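PDB 5J5U: RagB/SusD domain protein from Flavobacterium johnsoniae, which probably binds chitin or chitin-derived oligosaccharides at the cell surface, as a SusD-like member of a chitin-utilisation locus. Local coordinates for residues A[438-443]-A[473-478]; A[116-121]-A[421-426]; A[45-50]-A[431-436]; A[38-43]-A[66-71]. All coordinates share one frame; numbering follows the deposited sequence.

Contact 1: residues A[438-443]-A[473-478]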
loop_
_atom_site.group_PDB
_atom_site.type_symbol
_atom_site.label_atom_id
_atom_site.label_comp_id
_atom_site.label_asym_id
_atom_site.label_seq_id
_atom_site.Cartn_x
_atom_site.Cartn_y
_atom_site.Cartn_z
ATOM N N SER A 438 -22.227 5.185 -11.810
ATOM C CA SER A 438 -21.085 4.280 -11.703
ATOM C C SER A 438 -20.874 3.464 -13.001
ATOM O O SER A 438 -21.747 2.700 -13.427
ATOM C CB SER A 438 -21.255 3.338 -10.527
ATOM O OG SER A 438 -20.122 2.485 -10.390
ATOM N N GLN A 439 -19.704 3.595 -13.614
ATOM C CA GLN A 439 -19.495 2.957 -14.923
ATOM C C GLN A 439 -19.424 1.443 -14.791
ATOM O O GLN A 439 -19.542 0.754 -15.787
ATOM C CB GLN A 439 -18.235 3.513 -15.621
ATOM C CG GLN A 439 -18.458 4.929 -16.214
ATOM C CD GLN A 439 -17.172 5.690 -16.619
ATOM O OE1 GLN A 439 -16.074 5.122 -16.720
ATOM N NE2 GLN A 439 -17.318 6.999 -16.834
ATOM N N THR A 440 -19.274 0.921 -13.572
ATOM C CA THR A 440 -19.317 -0.534 -13.350
ATOM C C THR A 440 -20.574 -1.049 -12.628
ATOM O O THR A 440 -20.638 -2.232 -12.258
ATOM C CB THR A 440 -18.114 -1.024 -12.525
ATOM O OG1 THR A 440 -18.057 -0.270 -11.319
ATOM C CG2 THR A 440 -16.819 -0.829 -13.264
ATOM N N GLY A 441 -21.566 -0.181 -12.425
ATOM C CA GLY A 441 -22.753 -0.567 -11.681
ATOM C C GLY A 441 -22.447 -0.917 -10.230
ATOM O O GLY A 441 -23.134 -1.732 -9.614
ATOM N N GLY A 442 -21.374 -0.326 -9.707
ATOM C CA GLY A 442 -20.992 -0.511 -8.318
ATOM C C GLY A 442 -20.044 -1.670 -8.094
ATOM O O GLY A 442 -19.785 -2.034 -6.955
ATOM N N VAL A 443 -19.554 -2.272 -9.176
ATOM C CA VAL A 443 -18.582 -3.364 -9.082
ATOM C C VAL A 443 -17.167 -2.808 -8.890
ATOM O O VAL A 443 -16.692 -2.021 -9.725
ATOM C CB VAL A 443 -18.606 -4.239 -10.339
ATOM C CG1 VAL A 443 -17.608 -5.393 -10.190
ATOM C CG2 VAL A 443 -20.026 -4.780 -10.575
ATOM N N ASN A 473 -8.325 -5.845 -22.136
ATOM C CA ASN A 473 -7.463 -5.005 -21.314
ATOM C C ASN A 473 -8.364 -4.027 -20.616
ATOM O O ASN A 473 -8.455 -2.871 -20.999
ATOM C CB ASN A 473 -6.398 -4.262 -22.117
ATOM C CG ASN A 473 -5.586 -3.305 -21.246
ATOM O OD1 ASN A 473 -5.348 -3.576 -20.051
ATOM N ND2 ASN A 473 -5.193 -2.162 -21.825
ATOM N N ASP A 474 -9.081 -4.543 -19.625
ATOM C CA ASP A 474 -10.128 -3.813 -18.943
ATOM C C ASP A 474 -9.868 -3.769 -17.422
ATOM O O ASP A 474 -9.123 -4.590 -16.890
ATOM C CB ASP A 474 -11.476 -4.445 -19.263
ATOM C CG ASP A 474 -12.609 -3.498 -19.040
ATOM O OD1 ASP A 474 -12.413 -2.295 -19.323
ATOM O OD2 ASP A 474 -13.686 -3.945 -18.588
ATOM N N TRP A 475 -10.460 -2.782 -16.757
ATOM C CA TRP A 475 -10.356 -2.594 -15.309
ATOM C C TRP A 475 -11.224 -3.583 -14.484
ATOM O O TRP A 475 -11.096 -3.665 -13.288
ATOM C CB TRP A 475 -10.589 -1.085 -15.048
ATOM C CG TRP A 475 -11.965 -0.410 -14.838
ATOM C CD1 TRP A 475 -12.366 0.272 -13.738
ATOM C CD2 TRP A 475 -13.062 -0.330 -15.767
ATOM N NE1 TRP A 475 -13.624 0.791 -13.919
ATOM C CE2 TRP A 475 -14.078 0.427 -15.161
ATOM C CE3 TRP A 475 -13.263 -0.778 -17.087
ATOM C CZ2 TRP A 475 -15.306 0.720 -15.796
ATOM C CZ3 TRP A 475 -14.496 -0.491 -17.734
ATOM C CH2 TRP A 475 -15.503 0.243 -17.069
ATOM N N THR A 476 -12.097 -4.332 -15.161
ATOM C CA THR A 476 -12.844 -5.462 -14.588
ATOM C C THR A 476 -12.104 -6.802 -14.764
ATOM O O THR A 476 -12.607 -7.847 -14.352
ATOM C CB THR A 476 -14.233 -5.593 -15.222
ATOM O OG1 THR A 476 -14.091 -5.488 -16.638
ATOM C CG2 THR A 476 -15.150 -4.460 -14.748
ATOM N N GLY A 477 -10.932 -6.787 -15.407
ATOM C CA GLY A 477 -10.077 -7.972 -15.419
ATOM C C GLY A 477 -9.455 -8.294 -14.055
ATOM O O GLY A 477 -9.480 -7.447 -13.147
ATOM N N LYS A 478 -8.888 -9.496 -13.925
ATOM C CA LYS A 478 -8.245 -9.970 -12.691
ATOM C C LYS A 478 -6.766 -10.239 -12.898
ATOM O O LYS A 478 -6.364 -10.730 -13.958
ATOM C CB LYS A 478 -8.859 -11.277 -12.179
ATOM C CG LYS A 478 -10.324 -11.253 -11.836
ATOM C CD LYS A 478 -10.542 -11.015 -10.378
ATOM C CE LYS A 478 -12.026 -11.123 -10.010
ATOM N NZ LYS A 478 -12.563 -12.512 -10.143
#
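Thr440 and Trp475 meet from two separate type I beta turns, Ser438 to Gly441 and Asp474 to Gly477, each closed by a backbone bond from its glycine N to the carbonyl O of its first residue. The methyl of Thr440 does most of the touching: CG2 lies 3.3 Å from CZ2 of Trp475 and 3.6 Å from NE1 of the same indole. It comes in obliquely, neither squarely over the face nor at the rim. Gln439 instead approaches the edge, its CB near the ring plane and 4.1 Å from Trp475 CZ2, while its amide oxygen turns to the backbone N of Lys64. With chi1 at 54°, Thr440 puts OG1 between its backbone N and carbonyl carbon, where it bonds to Val443 O at 2.7 Å; this occupies the hydroxyl within its own loop and leaves CG2 facing the indole. On the other turn, Thr476 OG1 bonds to Asp474 OD2, and Thr476 CG2 skirts Thr440 CG2 at 4.3 Å. The backbone of Trp475 is bonded to Thr446, so the C-terminal loop after helix 459-468 is fastened at the surface to the loop after helix 415-425. Chemically the join is apolar: the threonine hydroxyls are spent inside their own segments, and Trp475 NE1, covered by the methyl, has no polar partner in the model, so fit rather than directed bonding relates the turns.

Contact 2: residues A[116-121]-A[421-426]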
loop_
_atom_site.group_PDB
_atom_site.type_symbol
_atom_site.label_atom_id
_atom_site.label_comp_id
_atom_site.label_asym_id
_atom_site.label_seq_id
_atom_site.Cartn_x
_atom_site.Cartn_y
_atom_site.Cartn_z
ATOM N N THR A 116 2.982 -4.911 -10.967
ATOM C CA THR A 116 2.284 -6.134 -11.366
ATOM C C THR A 116 0.977 -6.200 -10.568
ATOM O O THR A 116 -0.100 -6.497 -11.126
ATOM C CB THR A 116 3.180 -7.412 -11.190
ATOM O OG1 THR A 116 2.470 -8.587 -11.591
ATOM C CG2 THR A 116 3.747 -7.562 -9.746
ATOM N N ASP A 117 1.037 -5.797 -9.297
ATOM C CA ASP A 117 -0.147 -5.935 -8.455
ATOM C C ASP A 117 -1.296 -5.075 -9.008
ATOM O O ASP A 117 -2.482 -5.416 -8.843
ATOM C CB ASP A 117 0.168 -5.561 -7.025
ATOM C CG ASP A 117 0.815 -6.700 -6.261
ATOM O OD1 ASP A 117 0.936 -7.805 -6.839
ATOM O OD2 ASP A 117 1.188 -6.479 -5.077
ATOM N N ILE A 118 -0.947 -3.980 -9.684
ATOM C CA ILE A 118 -1.983 -3.127 -10.246
ATOM C C ILE A 118 -2.361 -3.589 -11.689
ATOM O O ILE A 118 -3.547 -3.560 -12.055
ATOM C CB ILE A 118 -1.564 -1.657 -10.205
ATOM C CG1 ILE A 118 -1.750 -1.099 -8.791
ATOM C CG2 ILE A 118 -2.408 -0.810 -11.155
ATOM C CD1 ILE A 118 -3.224 -0.930 -8.408
ATOM N N TYR A 119 -1.397 -4.041 -12.501
ATOM C CA TYR A 119 -1.752 -4.287 -13.917
ATOM C C TYR A 119 -1.754 -5.751 -14.312
ATOM O O TYR A 119 -2.235 -6.107 -15.388
ATOM C CB TYR A 119 -0.817 -3.519 -14.850
ATOM C CG TYR A 119 -0.846 -2.022 -14.654
ATOM C CD1 TYR A 119 -1.835 -1.245 -15.237
ATOM C CD2 TYR A 119 0.132 -1.376 -13.881
ATOM C CE1 TYR A 119 -1.861 0.141 -15.071
ATOM C CE2 TYR A 119 0.105 0.015 -13.696
ATOM C CZ TYR A 119 -0.902 0.761 -14.313
ATOM O OH TYR A 119 -0.956 2.137 -14.150
ATOM N N GLY A 120 -1.180 -6.602 -13.465
ATOM C CA GLY A 120 -1.093 -8.020 -13.758
ATOM C C GLY A 120 0.197 -8.412 -14.450
ATOM O O GLY A 120 1.290 -8.128 -13.934
ATOM N N ASP A 121 0.082 -9.086 -15.597
ATOM C CA ASP A 121 1.257 -9.420 -16.395
ATOM C C ASP A 121 1.847 -8.127 -16.944
ATOM O O ASP A 121 1.137 -7.318 -17.517
ATOM C CB ASP A 121 0.930 -10.369 -17.557
ATOM C CG ASP A 121 0.463 -11.755 -17.103
ATOM O OD1 ASP A 121 0.509 -12.089 -15.899
ATOM O OD2 ASP A 121 0.043 -12.532 -17.982
ATOM N N ASN A 421 -4.807 -6.200 -0.778
ATOM C CA ASN A 421 -5.209 -7.115 0.285
ATOM C C ASN A 421 -6.733 -7.271 0.307
ATOM O O ASN A 421 -7.261 -8.331 0.613
ATOM C CB ASN A 421 -4.691 -6.640 1.652
ATOM C CG ASN A 421 -4.561 -7.790 2.667
ATOM O OD1 ASN A 421 -3.587 -8.559 2.644
ATOM N ND2 ASN A 421 -5.552 -7.921 3.537
ATOM N N TRP A 422 -7.440 -6.217 -0.051
ATOM C CA TRP A 422 -8.876 -6.346 -0.238
ATOM C C TRP A 422 -9.195 -7.260 -1.430
ATOM O O TRP A 422 -10.104 -8.099 -1.339
ATOM C CB TRP A 422 -9.563 -4.990 -0.436
ATOM C CG TRP A 422 -11.038 -5.178 -0.585
ATOM C CD1 TRP A 422 -11.940 -5.352 0.418
ATOM C CD2 TRP A 422 -11.776 -5.262 -1.808
ATOM N NE1 TRP A 422 -13.192 -5.522 -0.094
ATOM C CE2 TRP A 422 -13.126 -5.468 -1.463
ATOM C CE3 TRP A 422 -11.427 -5.179 -3.169
ATOM C CZ2 TRP A 422 -14.134 -5.587 -2.421
ATOM C CZ3 TRP A 422 -12.428 -5.295 -4.129
ATOM C CH2 TRP A 422 -13.768 -5.489 -3.748
ATOM N N ARG A 423 -8.453 -7.119 -2.532
ATOM C CA ARG A 423 -8.746 -7.973 -3.686
ATOM C C ARG A 423 -8.512 -9.451 -3.331
ATOM O O ARG A 423 -9.337 -10.297 -3.655
ATOM C CB ARG A 423 -7.923 -7.559 -4.919
ATOM C CG ARG A 423 -8.594 -6.373 -5.723
ATOM C CD ARG A 423 -7.721 -5.912 -6.881
ATOM N NE ARG A 423 -6.410 -5.417 -6.425
ATOM C CZ ARG A 423 -5.343 -5.289 -7.206
ATOM N NH1 ARG A 423 -5.394 -5.605 -8.508
ATOM N NH2 ARG A 423 -4.210 -4.829 -6.687
ATOM N N ARG A 424 -7.420 -9.730 -2.618
ATOM C CA ARG A 424 -7.083 -11.092 -2.206
ATOM C C ARG A 424 -8.093 -11.676 -1.233
ATOM O O ARG A 424 -8.625 -12.746 -1.487
ATOM C CB ARG A 424 -5.693 -11.149 -1.570
ATOM C CG ARG A 424 -5.322 -12.530 -1.074
ATOM C CD ARG A 424 -3.913 -12.598 -0.466
ATOM N NE ARG A 424 -3.762 -11.789 0.741
ATOM C CZ ARG A 424 -3.907 -12.248 1.984
ATOM N NH1 ARG A 424 -4.227 -13.513 2.200
ATOM N NH2 ARG A 424 -3.748 -11.437 3.012
ATOM N N THR A 425 -8.373 -10.969 -0.137
ATOM C CA THR A 425 -9.187 -11.539 0.953
ATOM C C THR A 425 -10.685 -11.206 0.921
ATOM O O THR A 425 -11.481 -11.917 1.525
ATOM C CB THR A 425 -8.645 -11.090 2.352
ATOM O OG1 THR A 425 -8.921 -9.693 2.560
ATOM C CG2 THR A 425 -7.149 -11.327 2.466
ATOM N N GLY A 426 -11.081 -10.131 0.243
ATOM C CA GLY A 426 -12.472 -9.695 0.297
ATOM C C GLY A 426 -12.825 -8.927 1.577
ATOM O O GLY A 426 -13.994 -8.588 1.818
#
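Arg423 reaches from helix 415-425 to the backbone of Asp117, near the end of helix 98-119, spanning a CA-to-CA separation of 10.0 Å. From CB, which points at the other helix, the chain leaves with CG anti to the carbonyl carbon (chi1 -84°) and runs straight through CD; CB, CG and CD serve as the spacer. A bend at chi3 (-61°) then swings the guanidinium round. NE and NH2 each also find a hydrogen-bond partner close by in the chain, and NH1 also donates to Thr446 O. CZ comes within 3.3 Å of Asp117 O, and both terminal nitrogens bond to that single oxygen, NH1 at 2.9 Å and NH2 at 2.8 Å. The oxygen lies close to the guanidinium plane, 11° out of it. The two donors differ at the acceptor: NH1 sits nearly along the C=O axis, NH2 well above the carbonyl plane. Ile118 CD1 approaches NH2 obliquely at 4.4 Å. The carboxylate of Asp117 is used elsewhere, by Tyr147 and Arg195. A positive group here would probably also suit the partial negative charge of the helix end. Replacing Arg423 by a leucine would probably leave the buried Asp117 O without both of these donors and cost Thr446 O its bond from NH1. Around this bridge, Ile118 packs on Leu72 of helix 66-90 and Tyr419 of helix 415-425, and Thr116 faces helix 143-160, so the arginine links two helix ends inside the helical body of the SusD-like fold.

Contact 3: residues A[45-50]-A[431-436]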
loop_
_atom_site.group_PDB
_atom_site.type_symbol
_atom_site.label_atom_id
_atom_site.label_comp_id
_atom_site.label_asym_id
_atom_site.label_seq_id
_atom_site.Cartn_x
_atom_site.Cartn_y
_atom_site.Cartn_z
ATOM N N PHE A 45 -11.304 3.085 -4.231
ATOM C CA PHE A 45 -11.780 1.709 -4.416
ATOM C C PHE A 45 -11.960 1.029 -3.050
ATOM O O PHE A 45 -12.949 0.345 -2.812
ATOM C CB PHE A 45 -10.810 0.854 -5.259
ATOM C CG PHE A 45 -10.692 1.251 -6.706
ATOM C CD1 PHE A 45 -11.556 2.169 -7.285
ATOM C CD2 PHE A 45 -9.707 0.668 -7.500
ATOM C CE1 PHE A 45 -11.433 2.520 -8.621
ATOM C CE2 PHE A 45 -9.565 1.013 -8.844
ATOM C CZ PHE A 45 -10.436 1.937 -9.406
ATOM N N VAL A 46 -10.984 1.199 -2.165
ATOM C CA VAL A 46 -11.015 0.463 -0.908
ATOM C C VAL A 46 -11.628 1.350 0.215
ATOM O O VAL A 46 -11.643 0.975 1.373
ATOM C CB VAL A 46 -9.591 -0.059 -0.557
ATOM C CG1 VAL A 46 -8.756 1.021 0.182
ATOM C CG2 VAL A 46 -9.664 -1.344 0.229
ATOM N N GLN A 47 -12.188 2.496 -0.181
ATOM C CA GLN A 47 -12.954 3.360 0.695
ATOM C C GLN A 47 -12.152 3.804 1.923
ATOM O O GLN A 47 -12.663 3.862 3.047
ATOM C CB GLN A 47 -14.251 2.663 1.093
ATOM C CG GLN A 47 -15.080 2.254 -0.114
ATOM C CD GLN A 47 -16.502 1.736 0.237
ATOM O OE1 GLN A 47 -16.756 1.252 1.347
ATOM N NE2 GLN A 47 -17.420 1.830 -0.729
ATOM N N HIS A 48 -10.879 4.109 1.690
ATOM C CA HIS A 48 -10.096 4.858 2.638
ATOM C C HIS A 48 -10.607 6.316 2.685
ATOM O O HIS A 48 -10.664 6.929 3.758
ATOM C CB HIS A 48 -8.618 4.835 2.247
ATOM C CG HIS A 48 -7.866 3.660 2.791
ATOM N ND1 HIS A 48 -6.577 3.361 2.400
ATOM C CD2 HIS A 48 -8.220 2.706 3.678
ATOM C CE1 HIS A 48 -6.167 2.276 3.039
ATOM N NE2 HIS A 48 -7.151 1.857 3.814
ATOM N N TYR A 49 -10.975 6.876 1.527
ATOM C CA TYR A 49 -11.376 8.297 1.466
ATOM C C TYR A 49 -12.667 8.589 0.696
ATOM O O TYR A 49 -13.043 7.846 -0.236
ATOM C CB TYR A 49 -10.268 9.129 0.808
ATOM C CG TYR A 49 -8.855 8.805 1.240
ATOM C CD1 TYR A 49 -8.338 9.305 2.430
ATOM C CD2 TYR A 49 -8.030 8.037 0.442
ATOM C CE1 TYR A 49 -7.053 9.043 2.819
ATOM C CE2 TYR A 49 -6.707 7.768 0.823
ATOM C CZ TYR A 49 -6.227 8.275 2.017
ATOM O OH TYR A 49 -4.930 8.002 2.415
ATOM N N SER A 50 -13.317 9.703 1.039
ATOM C CA SER A 50 -14.389 10.241 0.191
ATOM C C SER A 50 -14.599 11.757 0.400
ATOM O O SER A 50 -14.238 12.305 1.429
ATOM C CB SER A 50 -15.693 9.463 0.442
ATOM O OG SER A 50 -16.612 9.657 -0.622
ATOM N N LEU A 431 -18.750 -0.665 1.836
ATOM C CA LEU A 431 -20.083 -0.150 1.630
ATOM C C LEU A 431 -20.394 -0.249 0.168
ATOM O O LEU A 431 -19.546 0.048 -0.662
ATOM C CB LEU A 431 -20.175 1.301 2.106
ATOM C CG LEU A 431 -20.059 1.401 3.628
ATOM C CD1 LEU A 431 -19.920 2.844 4.128
ATOM C CD2 LEU A 431 -21.305 0.733 4.210
ATOM N N PRO A 432 -21.630 -0.632 -0.156
ATOM C CA PRO A 432 -22.028 -0.798 -1.556
ATOM C C PRO A 432 -22.116 0.557 -2.247
ATOM O O PRO A 432 -22.523 1.536 -1.646
ATOM C CB PRO A 432 -23.390 -1.484 -1.452
ATOM C CG PRO A 432 -23.914 -1.036 -0.117
ATOM C CD PRO A 432 -22.719 -0.954 0.782
ATOM N N ILE A 433 -21.656 0.607 -3.489
ATOM C CA ILE A 433 -21.738 1.801 -4.319
ATOM C C ILE A 433 -22.968 1.722 -5.223
ATOM O O ILE A 433 -23.042 0.868 -6.102
ATOM C CB ILE A 433 -20.431 1.971 -5.153
ATOM C CG1 ILE A 433 -19.228 2.219 -4.212
ATOM C CG2 ILE A 433 -20.560 3.096 -6.178
ATOM C CD1 ILE A 433 -19.325 3.542 -3.447
ATOM N N THR A 434 -23.931 2.619 -5.025
ATOM C CA THR A 434 -25.194 2.511 -5.754
ATOM C C THR A 434 -25.426 3.706 -6.675
ATOM O O THR A 434 -26.458 3.784 -7.345
ATOM C CB THR A 434 -26.411 2.396 -4.778
ATOM O OG1 THR A 434 -26.406 3.488 -3.848
ATOM C CG2 THR A 434 -26.382 1.051 -4.010
ATOM N N ASN A 435 -24.433 4.586 -6.771
ATOM C CA ASN A 435 -24.505 5.730 -7.683
ATOM C C ASN A 435 -24.907 5.327 -9.100
ATOM O O ASN A 435 -24.354 4.376 -9.680
ATOM C CB ASN A 435 -23.160 6.454 -7.723
ATOM C CG ASN A 435 -22.725 6.915 -6.362
ATOM O OD1 ASN A 435 -22.291 6.107 -5.531
ATOM N ND2 ASN A 435 -22.879 8.207 -6.098
ATOM N N SER A 436 -25.859 6.065 -9.665
ATOM C CA SER A 436 -26.447 5.686 -10.936
ATOM C C SER A 436 -25.469 5.919 -12.083
ATOM O O SER A 436 -25.617 5.344 -13.169
ATOM C CB SER A 436 -27.737 6.468 -11.166
ATOM O OG SER A 436 -27.441 7.838 -11.360
#
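The amide of Gln47 turns its OE1/NE2 end to the backbone of Leu431, whose O lies 22° out of the amide plane. Away from the contact, in the same turn, Val46 CG1 lies over the centre of one face of the His48 ring, and His48 CB over one face of the Tyr49 ring, nearer its rim. Gln47 is the C-prime residue of the Schellman motif that ends helix 31-45: His48 N bonds to Gly43 O and Gln47 N to Gly44 O, and phi of Gln47 is positive (57°). OE1 accepts from Leu431 N at 2.8 Å and NE2 donates to Leu431 O, also at 2.8 Å, a two-bond ring that imitates a backbone pairing. Neither bond is flat: both donors stand a little over 20° from the carbonyl planes they address. The glutamine chain is extended beyond CG, which carries its amide across to the loop following helix 415-425. Its two bonds fix the amide's rotation and satisfy both of its buried polar atoms. Leu431 crosses the glutamine at about a right angle and packs on Leu263 of helix 262-270, so the helix end, the loop and that helix are drawn together. Ile433 runs past Gln47 in the opposite direction, its CD1 lying 3.7 Å from NE2.

Contact 4: residues A[38-43]-A[66-71]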
loop_
_atom_site.group_PDB
_atom_site.type_symbol
_atom_site.label_atom_id
_atom_site.label_comp_id
_atom_site.label_asym_id
_atom_site.label_seq_id
_atom_site.Cartn_x
_atom_site.Cartn_y
_atom_site.Cartn_z
ATOM N N ASN A 38 -2.569 5.998 -5.793
ATOM C CA ASN A 38 -2.730 5.820 -4.347
ATOM C C ASN A 38 -4.018 6.488 -3.849
ATOM O O ASN A 38 -4.959 5.798 -3.396
ATOM C CB ASN A 38 -1.486 6.385 -3.612
ATOM C CG ASN A 38 -1.532 6.227 -2.072
ATOM O OD1 ASN A 38 -2.501 5.738 -1.477
ATOM N ND2 ASN A 38 -0.457 6.663 -1.429
ATOM N N LEU A 39 -4.074 7.814 -3.979
ATOM C CA LEU A 39 -5.182 8.581 -3.427
ATOM C C LEU A 39 -6.498 8.322 -4.160
ATOM O O LEU A 39 -7.436 7.848 -3.572
ATOM C CB LEU A 39 -4.861 10.094 -3.452
ATOM C CG LEU A 39 -5.833 11.102 -2.788
ATOM C CD1 LEU A 39 -6.412 10.554 -1.495
ATOM C CD2 LEU A 39 -5.185 12.468 -2.521
ATOM N N ILE A 40 -6.554 8.616 -5.450
ATOM C CA ILE A 40 -7.830 8.617 -6.152
ATOM C C ILE A 40 -8.368 7.214 -6.390
ATOM O O ILE A 40 -9.452 6.885 -5.907
ATOM C CB ILE A 40 -7.740 9.367 -7.522
ATOM C CG1 ILE A 40 -7.582 10.865 -7.300
ATOM C CG2 ILE A 40 -8.986 9.087 -8.352
ATOM C CD1 ILE A 40 -7.103 11.632 -8.532
ATOM N N TYR A 41 -7.646 6.386 -7.135
ATOM C CA TYR A 41 -8.223 5.083 -7.491
ATOM C C TYR A 41 -8.089 4.039 -6.363
ATOM O O TYR A 41 -9.120 3.549 -5.885
ATOM C CB TYR A 41 -7.620 4.544 -8.785
ATOM C CG TYR A 41 -8.336 5.017 -10.041
ATOM C CD1 TYR A 41 -9.694 5.296 -10.037
ATOM C CD2 TYR A 41 -7.638 5.205 -11.228
ATOM C CE1 TYR A 41 -10.340 5.735 -11.185
ATOM C CE2 TYR A 41 -8.273 5.632 -12.388
ATOM C CZ TYR A 41 -9.618 5.905 -12.362
ATOM O OH TYR A 41 -10.229 6.348 -13.506
ATOM N N SER A 42 -6.875 3.701 -5.908
ATOM C CA SER A 42 -6.779 2.679 -4.823
ATOM C C SER A 42 -7.545 3.134 -3.591
ATOM O O SER A 42 -8.362 2.383 -3.050
ATOM C CB SER A 42 -5.324 2.376 -4.424
ATOM O OG SER A 42 -4.642 1.671 -5.438
ATOM N N GLY A 43 -7.287 4.385 -3.194
ATOM C CA GLY A 43 -7.918 5.007 -2.051
ATOM C C GLY A 43 -9.428 5.109 -2.130
ATOM O O GLY A 43 -10.107 4.954 -1.114
ATOM N N ASP A 66 -8.057 7.651 -18.445
ATOM C CA ASP A 66 -6.874 6.917 -18.920
ATOM C C ASP A 66 -5.615 7.331 -18.188
ATOM O O ASP A 66 -4.828 6.501 -17.777
ATOM C CB ASP A 66 -6.660 7.117 -20.432
ATOM C CG ASP A 66 -7.753 6.498 -21.266
ATOM O OD1 ASP A 66 -8.473 5.618 -20.743
ATOM O OD2 ASP A 66 -7.898 6.889 -22.452
ATOM N N GLU A 67 -5.420 8.629 -18.068
ATOM C CA GLU A 67 -4.253 9.171 -17.411
ATOM C C GLU A 67 -4.165 8.682 -15.966
ATOM O O GLU A 67 -3.066 8.382 -15.461
ATOM C CB GLU A 67 -4.291 10.698 -17.448
ATOM C CG GLU A 67 -3.134 11.342 -16.762
ATOM C CD GLU A 67 -3.343 12.815 -16.492
ATOM O OE1 GLU A 67 -4.151 13.111 -15.601
ATOM O OE2 GLU A 67 -2.677 13.666 -17.139
ATOM N N TYR A 68 -5.320 8.591 -15.304
ATOM C CA TYR A 68 -5.339 8.222 -13.889
ATOM C C TYR A 68 -5.001 6.763 -13.750
ATOM O O TYR A 68 -4.214 6.389 -12.898
ATOM C CB TYR A 68 -6.682 8.536 -13.234
ATOM C CG TYR A 68 -7.022 10.018 -13.120
ATOM C CD1 TYR A 68 -6.110 10.997 -13.508
ATOM C CD2 TYR A 68 -8.254 10.441 -12.574
ATOM C CE1 TYR A 68 -6.414 12.361 -13.394
ATOM C CE2 TYR A 68 -8.570 11.814 -12.447
ATOM C CZ TYR A 68 -7.643 12.762 -12.860
ATOM O OH TYR A 68 -7.916 14.109 -12.769
ATOM N N ALA A 69 -5.569 5.941 -14.620
ATOM C CA ALA A 69 -5.327 4.511 -14.580
ATOM C C ALA A 69 -3.913 4.127 -15.040
ATOM O O ALA A 69 -3.402 3.104 -14.579
ATOM C CB ALA A 69 -6.367 3.776 -15.426
ATOM N N THR A 70 -3.278 4.925 -15.922
ATOM C CA THR A 70 -1.965 4.534 -16.424
ATOM C C THR A 70 -0.780 5.298 -15.828
ATOM O O THR A 70 0.378 5.024 -16.191
ATOM C CB THR A 70 -1.884 4.689 -17.951
ATOM O OG1 THR A 70 -2.006 6.069 -18.312
ATOM C CG2 THR A 70 -2.970 3.861 -18.639
ATOM N N ALA A 71 -1.052 6.231 -14.915
ATOM C CA ALA A 71 -0.004 7.033 -14.270
ATOM C C ALA A 71 1.124 6.208 -13.588
ATOM O O ALA A 71 2.318 6.504 -13.761
ATOM C CB ALA A 71 -0.641 7.970 -13.260
#
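Tyr41 and Tyr68 interlock where helices 31-45 and 66-90 of the helical SusD-like fold cross, their segments 38-43 and 66-71 running at 90° with the axes 10.0 Å apart at closest approach. One bump is the Tyr41 ring, which pushes one edge into the shallow hollow formed by Tyr68 and Ala69. Its CE2 is 3.4 Å from Tyr68 CB and 3.5 Å from Ala69 N; the nitrogen lies in the ring plane, whereas CB comes from an oblique direction. The small Ala69 closes the hollow, its CB 4.0 Å from the same CE2, and the CA atoms of Tyr41 and Ala69 are the nearest pair at 7.7 Å. Tyr68 leaves its helix with CB directed at 38-43 and CG anti to its carbonyl carbon (chi1 -67°), a torsion that lays its ring, the second bump, beside Ile40; Ile40 CD1 rests over one face, offset toward the rim, 4.2 Å from Tyr68 CE2. The two tyrosine side chains cross at about a right angle. Ile40 is backed by Ala54, Val55 and Tyr58 of helix 53-60. A wider pi-type turn at 38-42, marked by Gly43 N bonding to Asn38 O at 2.7 Å, underlies this part of the helix. The Tyr41 hydroxyl bonds to Lys63 O and Val65 N, just before helix 66-90. Shortening Tyr41 to a serine would probably open a gap over Tyr68 CB and Ala69 and leave Lys63 O and Val65 N without the phenol they bond to. Van der Waals contact thus carries the side-chain join, while two backbone atoms hold the Tyr41 hydroxyl.

In the fold
Direct touches connect the four contacts: 4 to 2, 4 to 3, 2 to 3 and 3 to 1. Contacts 3 and 4 share the end of helix 31-45: His48 N lies 3.0 Å from Gly43 O, and Tyr49 CD2 packs 3.6 Å from Leu39 CD1. Contact 4 reaches contact 2 through Tyr119 OH, 2.7 Å from Ala69 O and probably hydrogen-bonded to it; their centres are 14 Å apart. Contact 2 meets contact 3 where Trp422 CB packs 3.7 Å from Val46 CG2, and is nested in the long chain loop that contact 3 closes. Contact 1 lies farthest out, its centre about 21 Å from that of the chain, and joins contact 3 where Gly442 CA is 4.1 Å from Ile433 CB.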